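Local coordinates for hypothetical protein (PDB 4OO3) that probably works as an NAD-dependent oxidoreductase, joining a Rossmann-type nucleotide-binding fold to a C-terminal domain built on a large mixed beta-sheet, at residues H190-V195 with W305-P310; R250-I255 with K283-G288; V184-H189 with T316-M321; R202-L207 with A268-L273. All coordinates share one frame; numbering follows the deposited sequence.

Overall arrangement
Contacts 1, 2 and 3 belong to one mixed beta-sheet, whereas contact 4 joins two loops beside it. Contact 3, the innermost, its centre about 14 Å from the chain's centre, is a regular antiparallel strand pair with one largely polar face. Contact 1 lies where strands 183-190 and 297-306 end, so a single bridge gives way to aromatic packing and a hydroxyl bond. Contact 2, at the edge strand 243-255, carries a bulge and a stacked arginine; Trp305 ties it to contact 1, its N and O meeting Asn287 and Thr253. Contact 4, its centre about 23 Å from the chain's centre, is apolar and touches contact 1 through Arg202 and Tyr206. All four are partly buried.

Contact 1: H190-V195 with W305-P310; sequences HLFKLV and WNYTFP
Trp305 meets His190 and Leu191 where two neighbouring parallel strands of the C-terminal domain's mixed sheet, 183-190 and 297-306, come to their ends; His190 and Asn306 form the parallel bridge. The indole presents the rim of its six-membered ring: CZ3 comes 3.2 Å from His190 O, which lies near the ring plane, and CE3 touches Leu191 CD2. Asn306 O accepts a hydrogen bond from Leu191 N at 2.9 Å, while Asn306 CB sits beside CD2 of the imidazole. Tyr307 repeats the backbone bond one residue on, its O taking Phe192 N at 2.8 Å. Over one face of the tyrosine ring lies Phe192 CB, 3.8 Å from the centroid; the two rings are nearly parallel but slid apart, and Tyr307 OH is held by Gln262 of helix 257-264. In Thr308, OG1 is anti to the backbone N (chi1 -159°), where it donates to Phe192 O at 2.7 Å, tilted 33° from the carbonyl plane. Phe309 closes the contact with an edge-to-face (T-shaped) pair, planes at 88°, its edge toward the His190 ring face. Its CD2 comes 3.7 Å from His190 ND1, the nitrogen hydrogen-bonded to Asp315.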
# COMPACT_ATOMS: atom_id res chain seq x y z
N HIS A 190 -7.39 -5.46 -10.83
CA HIS A 190 -7.95 -5.17 -12.15
C HIS A 190 -7.85 -3.69 -12.52
O HIS A 190 -8.09 -2.82 -11.70
CB HIS A 190 -9.38 -5.68 -12.22
CG HIS A 190 -9.48 -7.17 -12.08
ND1 HIS A 190 -9.57 -7.79 -10.86
CD2 HIS A 190 -9.44 -8.15 -13.01
CE1 HIS A 190 -9.60 -9.10 -11.04
NE2 HIS A 190 -9.53 -9.35 -12.34
N LEU A 191 -7.47 -3.43 -13.77
CA LEU A 191 -7.18 -2.07 -14.23
C LEU A 191 -8.46 -1.27 -14.40
O LEU A 191 -8.50 -0.09 -14.05
CB LEU A 191 -6.40 -2.10 -15.55
CG LEU A 191 -5.04 -2.80 -15.53
CD1 LEU A 191 -4.65 -3.28 -16.91
CD2 LEU A 191 -3.97 -1.89 -14.95
N PHE A 192 -9.49 -1.92 -14.93
CA PHE A 192 -10.76 -1.27 -15.22
C PHE A 192 -11.89 -1.81 -14.35
O PHE A 192 -12.16 -3.02 -14.35
CB PHE A 192 -11.12 -1.45 -16.70
CG PHE A 192 -12.38 -0.75 -17.10
CD1 PHE A 192 -12.47 0.63 -17.01
CD2 PHE A 192 -13.49 -1.47 -17.53
CE1 PHE A 192 -13.64 1.29 -17.36
CE2 PHE A 192 -14.66 -0.81 -17.89
CZ PHE A 192 -14.73 0.57 -17.81
N LYS A 193 -12.55 -0.91 -13.63
CA LYS A 193 -13.70 -1.27 -12.80
C LYS A 193 -14.79 -0.19 -12.91
O LYS A 193 -14.49 0.97 -13.18
CB LYS A 193 -13.26 -1.44 -11.35
N LEU A 194 -16.04 -0.60 -12.72
CA LEU A 194 -17.19 0.33 -12.68
C LEU A 194 -17.50 0.77 -11.25
O LEU A 194 -17.31 0.01 -10.30
CB LEU A 194 -18.44 -0.30 -13.31
CG LEU A 194 -18.59 -0.34 -14.83
CD1 LEU A 194 -18.29 1.02 -15.46
CD2 LEU A 194 -17.71 -1.42 -15.44
N VAL A 195 -17.99 2.00 -11.10
CA VAL A 195 -18.41 2.54 -9.80
C VAL A 195 -19.71 3.34 -9.97
O VAL A 195 -19.68 4.49 -10.42
CB VAL A 195 -17.33 3.44 -9.17
CG1 VAL A 195 -17.72 3.82 -7.75
CG2 VAL A 195 -15.97 2.74 -9.18
N TRP A 305 -2.19 -8.00 -12.47
CA TRP A 305 -3.15 -7.00 -12.90
C TRP A 305 -3.78 -7.45 -14.21
O TRP A 305 -3.15 -7.43 -15.27
CB TRP A 305 -2.46 -5.64 -13.09
CG TRP A 305 -2.26 -4.88 -11.81
CD1 TRP A 305 -1.19 -4.95 -10.97
CD2 TRP A 305 -3.17 -3.95 -11.22
NE1 TRP A 305 -1.37 -4.11 -9.89
CE2 TRP A 305 -2.58 -3.49 -10.02
CE3 TRP A 305 -4.43 -3.46 -11.58
CZ2 TRP A 305 -3.20 -2.56 -9.20
CZ3 TRP A 305 -5.05 -2.54 -10.76
CH2 TRP A 305 -4.44 -2.10 -9.58
N ASN A 306 -5.04 -7.87 -14.14
CA ASN A 306 -5.80 -8.14 -15.34
C ASN A 306 -6.59 -6.89 -15.72
O ASN A 306 -6.64 -5.92 -14.95
CB ASN A 306 -6.71 -9.36 -15.14
CG ASN A 306 -5.92 -10.65 -15.05
OD1 ASN A 306 -4.94 -10.85 -15.78
ND2 ASN A 306 -6.34 -11.53 -14.16
N TYR A 307 -7.19 -6.90 -16.90
CA TYR A 307 -7.91 -5.73 -17.38
C TYR A 307 -9.18 -5.52 -16.57
O TYR A 307 -9.36 -4.48 -15.94
CB TYR A 307 -8.26 -5.82 -18.87
CG TYR A 307 -9.00 -4.58 -19.31
CD1 TYR A 307 -8.35 -3.35 -19.31
CD2 TYR A 307 -10.34 -4.62 -19.64
CE1 TYR A 307 -9.01 -2.19 -19.67
CE2 TYR A 307 -11.01 -3.46 -20.00
CZ TYR A 307 -10.34 -2.26 -20.02
OH TYR A 307 -10.98 -1.09 -20.37
N THR A 308 -10.07 -6.50 -16.59
CA THR A 308 -11.31 -6.39 -15.85
C THR A 308 -11.83 -7.79 -15.54
O THR A 308 -11.40 -8.77 -16.14
CB THR A 308 -12.36 -5.56 -16.63
OG1 THR A 308 -13.35 -5.07 -15.72
CG2 THR A 308 -13.02 -6.39 -17.74
N PHE A 309 -12.74 -7.86 -14.57
CA PHE A 309 -13.28 -9.15 -14.12
C PHE A 309 -14.66 -9.41 -14.73
O PHE A 309 -15.41 -8.47 -14.98
CB PHE A 309 -13.36 -9.22 -12.59
CG PHE A 309 -13.95 -8.00 -11.93
CD1 PHE A 309 -15.33 -7.81 -11.88
CD2 PHE A 309 -13.14 -7.05 -11.34
CE1 PHE A 309 -15.87 -6.69 -11.27
CE2 PHE A 309 -13.67 -5.93 -10.72
CZ PHE A 309 -15.04 -5.75 -10.69
N PRO A 310 -14.98 -10.70 -14.97
CA PRO A 310 -16.35 -11.01 -15.40
C PRO A 310 -17.37 -10.58 -14.34
O PRO A 310 -17.04 -10.57 -13.16
CB PRO A 310 -16.33 -12.54 -15.56
CG PRO A 310 -15.11 -13.03 -14.86
CD PRO A 310 -14.13 -11.90 -14.88

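Contact 2: R250-I255 with K283-G288; sequences RWTTSI and KVYCNG
Arg250 lays its side chain over Tyr285, closest at its guanidinium end. CB and CG pass Tyr285 CD2, both at about 4.0 Å. CG lies between the backbone N and the carbonyl carbon (chi1 55°), CD stands farther off the ring, and after a bend at chi3 NE reaches Tyr285 CD2 at 3.6 Å. The guanidinium is stacked flat on the phenol, planes 11° apart, with CZ 3.5 Å from the ring centroid in a cation-pi contact. NH1 lies 3.5 Å from Tyr285 CE2, NH2 ends over the ring centre, and NE also forms a salt bridge with Glu214. The opposite face of Tyr285 takes Thr252 CG2, 3.4 Å from the centroid. Strands 243-255 and 282-294 are antiparallel, and the register slips by one between Trp251 and Thr253: a beta bulge, with Tyr285 at the centre of an inverse gamma turn. Asn287 flanks the bulge on its own strand. Its CB sits over the five-membered ring of Trp251, while ND2 donates to Thr253 OG1 at 2.7 Å, nearly in the amide plane, and to Trp251 O at 3.2 Å. Its OD1 takes the backbone N of Trp305 on the next strand.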
# COMPACT_ATOMS: atom_id res chain seq x y z
N ARG A 250 8.87 -11.09 -13.77
CA ARG A 250 8.03 -10.01 -14.24
C ARG A 250 7.43 -10.41 -15.58
O ARG A 250 8.09 -11.05 -16.39
CB ARG A 250 8.84 -8.72 -14.38
CG ARG A 250 10.08 -8.84 -15.26
CD ARG A 250 10.95 -7.60 -15.15
NE ARG A 250 10.46 -6.50 -15.99
CZ ARG A 250 10.75 -6.35 -17.28
NH1 ARG A 250 11.52 -7.23 -17.92
NH2 ARG A 250 10.26 -5.32 -17.95
N TRP A 251 6.17 -10.06 -15.80
CA TRP A 251 5.52 -10.40 -17.06
C TRP A 251 4.42 -9.41 -17.37
O TRP A 251 4.10 -8.54 -16.55
CB TRP A 251 5.00 -11.85 -17.05
CG TRP A 251 3.91 -12.17 -16.07
CD1 TRP A 251 2.56 -12.21 -16.31
CD2 TRP A 251 4.08 -12.52 -14.69
NE1 TRP A 251 1.89 -12.55 -15.17
CE2 TRP A 251 2.79 -12.75 -14.16
CE3 TRP A 251 5.19 -12.66 -13.85
CZ2 TRP A 251 2.59 -13.11 -12.82
CZ3 TRP A 251 4.99 -13.02 -12.53
CH2 TRP A 251 3.70 -13.23 -12.03
N THR A 252 3.86 -9.53 -18.57
CA THR A 252 3.01 -8.49 -19.12
C THR A 252 1.52 -8.83 -19.11
O THR A 252 1.14 -10.00 -19.01
CB THR A 252 3.41 -8.16 -20.56
OG1 THR A 252 3.28 -9.32 -21.38
CG2 THR A 252 4.84 -7.65 -20.62
N THR A 253 0.71 -7.79 -19.17
CA THR A 253 -0.71 -7.91 -19.46
C THR A 253 -0.94 -7.17 -20.77
O THR A 253 -0.52 -6.02 -20.93
CB THR A 253 -1.56 -7.29 -18.33
OG1 THR A 253 -1.32 -7.99 -17.11
CG2 THR A 253 -3.05 -7.37 -18.66
N SER A 254 -1.57 -7.85 -21.73
CA SER A 254 -1.86 -7.25 -23.03
C SER A 254 -3.07 -6.36 -22.93
O SER A 254 -4.05 -6.72 -22.28
CB SER A 254 -2.11 -8.32 -24.08
OG SER A 254 -0.92 -9.02 -24.38
N ILE A 255 -3.00 -5.19 -23.55
CA ILE A 255 -4.15 -4.29 -23.62
C ILE A 255 -4.44 -3.97 -25.08
O ILE A 255 -3.55 -3.53 -25.82
CB ILE A 255 -3.91 -2.97 -22.86
CG1 ILE A 255 -3.26 -3.21 -21.49
CG2 ILE A 255 -5.22 -2.22 -22.69
CD1 ILE A 255 -4.17 -3.85 -20.47
N LYS A 283 1.67 -3.86 -24.24
CA LYS A 283 2.18 -4.86 -23.30
C LYS A 283 2.78 -4.16 -22.08
O LYS A 283 3.83 -3.52 -22.19
CB LYS A 283 3.26 -5.71 -23.95
CG LYS A 283 2.83 -6.40 -25.22
CD LYS A 283 2.14 -7.72 -24.94
CE LYS A 283 1.90 -8.49 -26.23
NZ LYS A 283 2.12 -9.95 -26.04
N VAL A 284 2.12 -4.30 -20.93
CA VAL A 284 2.50 -3.58 -19.72
C VAL A 284 3.04 -4.57 -18.72
O VAL A 284 2.37 -5.56 -18.42
CB VAL A 284 1.27 -2.88 -19.11
CG1 VAL A 284 1.64 -2.12 -17.83
CG2 VAL A 284 0.65 -1.94 -20.13
N TYR A 285 4.24 -4.31 -18.20
CA TYR A 285 4.86 -5.15 -17.17
C TYR A 285 4.30 -4.82 -15.78
O TYR A 285 5.04 -4.42 -14.88
CB TYR A 285 6.39 -5.03 -17.18
CG TYR A 285 7.08 -5.91 -18.19
CD1 TYR A 285 7.33 -5.47 -19.49
CD2 TYR A 285 7.51 -7.20 -17.84
CE1 TYR A 285 7.98 -6.27 -20.41
CE2 TYR A 285 8.16 -8.01 -18.75
CZ TYR A 285 8.39 -7.54 -20.04
OH TYR A 285 9.03 -8.35 -20.95
N CYS A 286 2.99 -5.02 -15.63
CA CYS A 286 2.27 -4.75 -14.39
C CYS A 286 2.08 -6.01 -13.54
O CYS A 286 1.28 -6.01 -12.62
CB CYS A 286 0.90 -4.12 -14.72
SG CYS A 286 -0.12 -5.05 -15.89
N ASN A 287 2.80 -7.08 -13.85
CA ASN A 287 2.72 -8.31 -13.08
C ASN A 287 4.11 -8.69 -12.59
O ASN A 287 5.09 -8.44 -13.28
CB ASN A 287 2.17 -9.45 -13.93
CG ASN A 287 0.90 -9.07 -14.66
OD1 ASN A 287 -0.17 -9.02 -14.07
ND2 ASN A 287 1.01 -8.81 -15.95
N GLY A 288 4.18 -9.28 -11.41
CA GLY A 288 5.45 -9.80 -10.92
C GLY A 288 5.31 -10.59 -9.64
O GLY A 288 4.27 -10.53 -8.99

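Contact 3: V184-H189 with T316-M321; sequences VKESVH and THFSVM
Val184 to Val188 pair with Val320 to Thr316 in an almost exactly antiparallel ladder between neighbouring strands of the C-terminal domain's mixed sheet, the strand axes at 177°, with backbone hydrogen bonds at Val184-Val320, Glu186-Phe318 and Val188-Thr316. The side chains of Lys185, Ser187, His317 and Ser319 share one face. His317 has CG anti to the backbone N (chi1 -176°). At the edge of this ring, ND1 and Ser187 OG share a hydrogen bond of 2.9 Å in which either atom could be the donor. Glu186 O is also near ND1, at 3.2 Å, but the angle is too poor for a bond. An alanine in place of His317 would probably leave Ser187 OG without this partner and open a gap beside Lys185 CB. Lys185 runs past Ser319, its CG 3.8 Å from Ser319 CB; a bend at chi4 precedes NZ, which donates to a water at 2.7 Å, and that water bonds weakly to Val320 O. On the other face, Val188 and Thr316 lie side by side, with OG1 of Thr316 against Val188 CB at 3.2 Å. The face with Lys185 and Ser187 is backed by helix 220-231, and two polar ends on it have partners: Ser187 OG the imidazole, Lys185 NZ Glu230 in a salt bridge, which is likely to offset the cost of burying that charge.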
# COMPACT_ATOMS: atom_id res chain seq x y z
N VAL A 184 3.18 -16.78 2.10
CA VAL A 184 2.78 -16.68 0.70
C VAL A 184 1.62 -15.69 0.59
O VAL A 184 0.63 -15.86 1.27
CB VAL A 184 2.33 -18.05 0.14
CG1 VAL A 184 1.83 -17.91 -1.29
CG2 VAL A 184 3.46 -19.07 0.22
N LYS A 185 1.76 -14.66 -0.26
CA LYS A 185 0.69 -13.67 -0.53
C LYS A 185 0.53 -13.40 -2.03
O LYS A 185 1.47 -12.98 -2.70
CB LYS A 185 0.96 -12.35 0.18
CG LYS A 185 0.97 -12.50 1.69
CD LYS A 185 1.18 -11.19 2.41
CE LYS A 185 1.35 -11.43 3.90
NZ LYS A 185 0.10 -11.93 4.54
N GLU A 186 -0.67 -13.65 -2.54
CA GLU A 186 -0.93 -13.55 -3.97
C GLU A 186 -2.19 -12.72 -4.19
O GLU A 186 -3.24 -13.02 -3.63
CB GLU A 186 -1.10 -14.95 -4.56
CG GLU A 186 0.17 -15.80 -4.49
CD GLU A 186 -0.07 -17.25 -4.88
OE1 GLU A 186 -1.03 -17.87 -4.36
OE2 GLU A 186 0.73 -17.78 -5.68
N SER A 187 -2.06 -11.67 -4.99
CA SER A 187 -3.18 -10.78 -5.29
C SER A 187 -3.42 -10.71 -6.78
O SER A 187 -2.47 -10.72 -7.57
CB SER A 187 -2.90 -9.37 -4.76
OG SER A 187 -2.53 -9.40 -3.40
N VAL A 188 -4.69 -10.64 -7.16
CA VAL A 188 -5.10 -10.35 -8.53
C VAL A 188 -5.95 -9.09 -8.49
O VAL A 188 -7.04 -9.09 -7.91
CB VAL A 188 -5.91 -11.51 -9.13
CG1 VAL A 188 -6.25 -11.22 -10.59
CG2 VAL A 188 -5.15 -12.82 -9.00
N HIS A 189 -5.44 -8.02 -9.10
CA HIS A 189 -6.13 -6.74 -9.19
C HIS A 189 -6.56 -6.48 -10.63
O HIS A 189 -6.14 -7.19 -11.53
CB HIS A 189 -5.22 -5.61 -8.72
CG HIS A 189 -4.90 -5.69 -7.26
ND1 HIS A 189 -5.80 -5.33 -6.28
CD2 HIS A 189 -3.78 -6.10 -6.61
CE1 HIS A 189 -5.26 -5.52 -5.09
NE2 HIS A 189 -4.03 -5.98 -5.26
N THR A 316 -9.09 -10.70 -6.22
CA THR A 316 -8.89 -11.86 -5.36
C THR A 316 -7.61 -11.75 -4.53
O THR A 316 -6.69 -11.00 -4.88
CB THR A 316 -8.87 -13.18 -6.17
OG1 THR A 316 -7.73 -13.20 -7.05
CG2 THR A 316 -10.14 -13.31 -7.00
N HIS A 317 -7.57 -12.49 -3.43
CA HIS A 317 -6.37 -12.58 -2.59
C HIS A 317 -6.34 -13.88 -1.81
O HIS A 317 -7.36 -14.31 -1.26
CB HIS A 317 -6.27 -11.40 -1.62
CG HIS A 317 -5.01 -11.39 -0.81
ND1 HIS A 317 -3.83 -10.86 -1.28
CD2 HIS A 317 -4.74 -11.87 0.43
CE1 HIS A 317 -2.89 -11.00 -0.36
NE2 HIS A 317 -3.41 -11.62 0.68
N PHE A 318 -5.18 -14.52 -1.80
CA PHE A 318 -4.94 -15.74 -1.02
C PHE A 318 -3.60 -15.61 -0.34
O PHE A 318 -2.63 -15.16 -0.95
CB PHE A 318 -4.92 -16.99 -1.91
CG PHE A 318 -4.32 -18.21 -1.24
CD1 PHE A 318 -5.06 -18.97 -0.35
CD2 PHE A 318 -3.01 -18.60 -1.50
CE1 PHE A 318 -4.52 -20.09 0.26
CE2 PHE A 318 -2.46 -19.71 -0.90
CZ PHE A 318 -3.22 -20.46 -0.02
N SER A 319 -3.54 -16.00 0.93
CA SER A 319 -2.29 -15.98 1.68
C SER A 319 -2.23 -17.08 2.73
O SER A 319 -3.26 -17.54 3.24
CB SER A 319 -2.08 -14.62 2.34
OG SER A 319 -3.03 -14.39 3.36
N VAL A 320 -1.00 -17.49 3.03
CA VAL A 320 -0.74 -18.45 4.09
C VAL A 320 0.45 -17.97 4.89
O VAL A 320 1.42 -17.45 4.32
CB VAL A 320 -0.37 -19.84 3.53
CG1 VAL A 320 -0.45 -20.89 4.62
CG2 VAL A 320 -1.28 -20.21 2.37
N MSE A 321 0.39 -18.14 6.20
CA MSE A 321 1.58 -18.00 7.04
C MSE A 321 1.61 -19.22 7.92
O MSE A 321 0.66 -19.50 8.65
CB MSE A 321 1.68 -16.66 7.77
CG MSE A 321 0.47 -16.21 8.56
SE MSE A 321 0.85 -14.41 9.30
CE MSE A 321 2.19 -14.92 10.65
O HOH W 1 0.47 -14.63 4.77

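Contact 4: R202-L207 with A268-L273; sequences RPVWYL and AYPDFL
Val204 and Phe272 carry much of an apolar contact between two loops, with no hydrogen bond crossing it. Among the side-chain contacts, Val204 divides its methyls between two partners. CG1 lies 3.7 Å from Pro270 CG, and CG2 comes 3.8 Å from Phe272 CZ, at the edge of the ring and near its plane; the valine and phenylalanine side chains cross at about a right angle. Phe272 has CG between its backbone N and carbonyl carbon (chi1 64°). CE1 and CZ are the ring atoms that touch 202-207, and CE1 meets Trp205 at 3.9 Å from CA and 4.1 Å from CB. An alanine in place of Phe272 would probably open a gap between the two loops, leaving Val204 CG2 and Trp205 CA without the ring atoms CZ and CE1 they pack on. A second kind of contact sets methyls against backbone carbonyls: Leu273 CD1 is 3.9 Å from Val204 O, and Leu273 CD2 is 3.7 Å from Leu207 O. Hydrogen bonds serve each loop separately. Tyr206 N bonds to Pro203 O, and Leu273 N to Pro270 O at 3.2 Å, winding both chains into short 3-10 turns. Phe260 of helix 257-264 touches Leu207, Pro270 and Leu273, while the indole NE1 of Trp205 is hydrogen-bonded to Asp48 of helix 47-61, which follows strand 38-43 of the parallel sheet. The contact thus joins two 3-10 turns in a small hydrophobic cluster beside helix 257-264, in the loops that flank the mixed sheet of the C-terminal domain.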
# COMPACT_ATOMS: atom_id res chain seq x y z
N ARG A 202 -8.03 5.89 -15.41
CA ARG A 202 -6.65 6.06 -14.96
C ARG A 202 -5.88 6.98 -15.90
O ARG A 202 -6.17 7.02 -17.08
CB ARG A 202 -5.95 4.70 -14.88
CG ARG A 202 -6.57 3.76 -13.87
CD ARG A 202 -5.88 2.41 -13.87
NE ARG A 202 -6.54 1.48 -12.95
CZ ARG A 202 -6.38 1.50 -11.63
NH1 ARG A 202 -5.60 2.39 -11.04
NH2 ARG A 202 -7.03 0.61 -10.89
N PRO A 203 -4.90 7.73 -15.37
CA PRO A 203 -4.07 8.55 -16.25
C PRO A 203 -3.35 7.70 -17.30
O PRO A 203 -3.07 6.52 -17.05
CB PRO A 203 -3.05 9.19 -15.30
CG PRO A 203 -3.09 8.36 -14.06
CD PRO A 203 -4.49 7.84 -13.97
N VAL A 204 -3.08 8.28 -18.46
CA VAL A 204 -2.38 7.57 -19.54
C VAL A 204 -1.06 6.96 -19.09
O VAL A 204 -0.72 5.86 -19.51
CB VAL A 204 -2.11 8.45 -20.78
CG1 VAL A 204 -3.35 8.50 -21.66
CG2 VAL A 204 -1.65 9.86 -20.40
N TRP A 205 -0.33 7.67 -18.23
CA TRP A 205 1.00 7.23 -17.79
C TRP A 205 0.96 6.09 -16.78
O TRP A 205 2.01 5.53 -16.44
CB TRP A 205 1.84 8.39 -17.24
CG TRP A 205 1.11 9.26 -16.28
CD1 TRP A 205 0.51 10.46 -16.56
CD2 TRP A 205 0.89 9.02 -14.89
NE1 TRP A 205 -0.07 10.96 -15.44
CE2 TRP A 205 0.15 10.10 -14.39
CE3 TRP A 205 1.25 7.99 -14.02
CZ2 TRP A 205 -0.24 10.19 -13.06
CZ3 TRP A 205 0.86 8.07 -12.69
CH2 TRP A 205 0.12 9.16 -12.23
N TYR A 206 -0.24 5.76 -16.27
CA TYR A 206 -0.39 4.63 -15.36
C TYR A 206 0.10 3.33 -16.02
O TYR A 206 0.64 2.46 -15.35
CB TYR A 206 -1.84 4.46 -14.90
CG TYR A 206 -2.02 3.35 -13.89
CD1 TYR A 206 -1.82 3.58 -12.53
CD2 TYR A 206 -2.36 2.06 -14.29
CE1 TYR A 206 -1.97 2.57 -11.59
CE2 TYR A 206 -2.51 1.03 -13.36
CZ TYR A 206 -2.31 1.30 -12.01
OH TYR A 206 -2.45 0.29 -11.08
N LEU A 207 -0.10 3.22 -17.32
CA LEU A 207 0.29 2.03 -18.06
C LEU A 207 1.73 2.11 -18.59
O LEU A 207 2.21 1.17 -19.25
CB LEU A 207 -0.71 1.80 -19.20
CG LEU A 207 -2.14 1.55 -18.70
CD1 LEU A 207 -3.11 1.49 -19.87
CD2 LEU A 207 -2.22 0.25 -17.91
N ALA A 268 -5.84 5.36 -28.54
CA ALA A 268 -4.68 4.45 -28.53
C ALA A 268 -3.70 4.77 -29.67
O ALA A 268 -4.10 4.66 -30.83
CB ALA A 268 -5.16 3.01 -28.64
N TYR A 269 -2.44 5.12 -29.39
CA TYR A 269 -1.84 5.22 -28.06
C TYR A 269 -1.03 6.51 -27.96
O TYR A 269 -0.60 7.04 -28.98
CB TYR A 269 -0.88 4.04 -27.83
CG TYR A 269 -1.53 2.68 -27.84
CD1 TYR A 269 -2.21 2.21 -26.73
CD2 TYR A 269 -1.45 1.86 -28.96
CE1 TYR A 269 -2.80 0.96 -26.73
CE2 TYR A 269 -2.04 0.60 -28.97
CZ TYR A 269 -2.72 0.16 -27.85
OH TYR A 269 -3.32 -1.09 -27.84
N PRO A 270 -0.81 7.03 -26.74
CA PRO A 270 0.12 8.14 -26.58
C PRO A 270 1.51 7.81 -27.08
O PRO A 270 1.90 6.64 -27.13
CB PRO A 270 0.15 8.37 -25.07
CG PRO A 270 -1.20 7.93 -24.61
CD PRO A 270 -1.57 6.78 -25.50
N ASP A 271 2.25 8.85 -27.43
CA ASP A 271 3.55 8.72 -28.06
C ASP A 271 4.56 7.98 -27.18
O ASP A 271 5.33 7.15 -27.66
CB ASP A 271 4.08 10.11 -28.38
CG ASP A 271 5.20 10.07 -29.37
OD1 ASP A 271 5.00 9.54 -30.48
OD2 ASP A 271 6.29 10.58 -29.03
N PHE A 272 4.54 8.30 -25.89
CA PHE A 272 5.49 7.74 -24.93
C PHE A 272 5.24 6.27 -24.55
O PHE A 272 6.03 5.69 -23.81
CB PHE A 272 5.51 8.60 -23.65
CG PHE A 272 4.21 8.61 -22.90
CD1 PHE A 272 3.95 7.66 -21.92
CD2 PHE A 272 3.24 9.57 -23.16
CE1 PHE A 272 2.75 7.66 -21.22
CE2 PHE A 272 2.04 9.58 -22.47
CZ PHE A 272 1.80 8.63 -21.50
N LEU A 273 4.16 5.69 -25.06
CA LEU A 273 3.84 4.28 -24.81
C LEU A 273 4.20 3.36 -25.97
O LEU A 273 4.15 2.14 -25.83
CB LEU A 273 2.35 4.12 -24.49
CG LEU A 273 1.89 4.51 -23.08
CD1 LEU A 273 0.38 4.38 -22.97
CD2 LEU A 273 2.57 3.67 -22.01